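Local coordinates for protein Lv-ranaspumin (Lv-RSN-1) (Leptodactylus vastus, PDB 4K82) that probably acts as a surfactant in the foam nest of its frog, lowering surface tension so that the foam can form and last, at residues V31-I36 with E56-T61. Numbering follows the deposited sequence.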
# COMPACT_ATOMS: atom_id res chain seq x y z
N VAL A 31 3.82 -6.92 0.45
CA VAL A 31 2.97 -5.80 0.04
C VAL A 31 3.07 -4.64 1.02
O VAL A 31 3.24 -3.48 0.61
CB VAL A 31 1.50 -6.26 -0.12
CG1 VAL A 31 0.57 -5.05 -0.21
CG2 VAL A 31 1.36 -7.17 -1.34
N GLU A 32 3.02 -4.94 2.32
CA GLU A 32 3.06 -3.89 3.33
C GLU A 32 4.40 -3.17 3.34
O GLU A 32 4.46 -1.95 3.53
CB GLU A 32 2.75 -4.47 4.71
CG GLU A 32 1.32 -4.98 4.84
CD GLU A 32 1.03 -5.59 6.20
OE1 GLU A 32 1.80 -6.48 6.62
OE2 GLU A 32 0.04 -5.17 6.83
N LEU A 33 5.49 -3.92 3.16
CA LEU A 33 6.81 -3.33 3.13
C LEU A 33 6.96 -2.45 1.90
O LEU A 33 7.59 -1.39 1.98
CB LEU A 33 7.92 -4.39 3.13
CG LEU A 33 8.02 -5.18 4.44
CD1 LEU A 33 9.14 -6.21 4.33
CD2 LEU A 33 8.25 -4.24 5.62
N ALA A 34 6.41 -2.88 0.77
CA ALA A 34 6.50 -2.10 -0.46
C ALA A 34 5.80 -0.75 -0.26
O ALA A 34 6.31 0.28 -0.68
CB ALA A 34 5.89 -2.86 -1.63
N VAL A 35 4.64 -0.77 0.38
CA VAL A 35 3.93 0.46 0.67
C VAL A 35 4.76 1.41 1.53
O VAL A 35 4.90 2.59 1.20
CB VAL A 35 2.60 0.18 1.38
CG1 VAL A 35 1.96 1.47 1.86
CG2 VAL A 35 1.66 -0.60 0.45
N ILE A 36 5.34 0.89 2.60
CA ILE A 36 6.17 1.70 3.49
C ILE A 36 7.40 2.26 2.79
O ILE A 36 7.66 3.46 2.85
CB ILE A 36 6.59 0.87 4.69
CG1 ILE A 36 5.35 0.53 5.51
CG2 ILE A 36 7.60 1.65 5.55
CD1 ILE A 36 5.60 -0.55 6.55
N GLU A 56 7.30 3.90 12.78
CA GLU A 56 6.44 3.15 13.70
C GLU A 56 5.65 2.08 12.97
O GLU A 56 5.52 0.97 13.47
CB GLU A 56 5.50 4.08 14.46
CG GLU A 56 6.21 4.98 15.46
CD GLU A 56 5.28 5.53 16.51
OE1 GLU A 56 4.27 4.86 16.82
OE2 GLU A 56 5.56 6.64 17.03
N LEU A 57 5.15 2.42 11.79
CA LEU A 57 4.45 1.45 10.96
C LEU A 57 5.34 0.29 10.52
O LEU A 57 4.93 -0.86 10.53
CB LEU A 57 3.82 2.14 9.75
CG LEU A 57 2.98 1.27 8.82
CD1 LEU A 57 1.75 0.72 9.53
CD2 LEU A 57 2.58 2.06 7.57
N LEU A 58 6.58 0.60 10.13
CA LEU A 58 7.53 -0.45 9.79
C LEU A 58 7.78 -1.37 10.99
O LEU A 58 7.79 -2.59 10.85
CB LEU A 58 8.85 0.20 9.35
CG LEU A 58 9.97 -0.75 8.89
CD1 LEU A 58 9.50 -1.69 7.79
CD2 LEU A 58 11.16 0.08 8.42
N GLU A 59 8.00 -0.78 12.15
CA GLU A 59 8.20 -1.55 13.37
C GLU A 59 7.01 -2.47 13.62
O GLU A 59 7.19 -3.67 13.86
CB GLU A 59 8.47 -0.61 14.55
CG GLU A 59 9.81 0.09 14.45
CD GLU A 59 10.06 1.09 15.56
OE1 GLU A 59 9.08 1.68 16.07
OE2 GLU A 59 11.24 1.29 15.92
N ARG A 60 5.81 -1.91 13.55
CA ARG A 60 4.60 -2.70 13.82
C ARG A 60 4.41 -3.80 12.79
O ARG A 60 4.05 -4.92 13.13
CB ARG A 60 3.36 -1.80 13.84
CG ARG A 60 3.28 -0.87 15.04
CD ARG A 60 1.93 -0.16 15.08
NE ARG A 60 1.77 0.73 13.94
CZ ARG A 60 1.92 2.05 13.99
NH1 ARG A 60 1.75 2.77 12.90
NH2 ARG A 60 2.22 2.64 15.14
N THR A 61 4.62 -3.46 11.52
CA THR A 61 4.46 -4.43 10.46
C THR A 61 5.41 -5.62 10.64
O THR A 61 5.01 -6.77 10.48
CB THR A 61 4.73 -3.76 9.10
OG1 THR A 61 3.74 -2.75 8.88
CG2 THR A 61 4.67 -4.76 7.97
O HOH W 1 1.57 -2.14 7.28
O HOH W 2 3.04 -7.95 8.85
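Ile-36 drives its CD1 methyl into the facing helix, meeting Thr-61 OG1 tip to tip at 3.7 Å and lying 3.8 Å from Leu-58 CA. CG1 anti to the carbonyl carbon and an extended chain beyond it (chi2 167°) carry the methyl across. Leu-57 crosses it obliquely, CD2 resting 3.8 Å from Ile-36 CG1. Next to this pair, Leu-33 CD2 touches Leu-58 CD1 at 3.6 Å, the two side chains crossing at about a right angle. Thr-61 is turned so that OG1 bonds back to Leu-57 O at 2.8 Å, from above the carbonyl plane; this oxygen also accepts Thr-61 N, so the hydroxyl is tied to its own helix while CG2 packs on Glu-32 CB and OE1. Two waters bridge the polar end: one donates to Thr-61 OG1 and weakly to Glu-32 OE2, the other to Glu-32 OE1 and Thr-61 O. A salt bridge from Glu-32 OE2 to Arg-64 further fixes the carboxylate. The segments run nearly antiparallel (169°), their axes 10.4 Å apart, within the helical hairpin of 29-42 and 48-64. Helix 89-102 packs against Ile-36 and Leu-58, helix 69-76 also touches Leu-58, and helices 107-121 and 133-144 both cover Val-35.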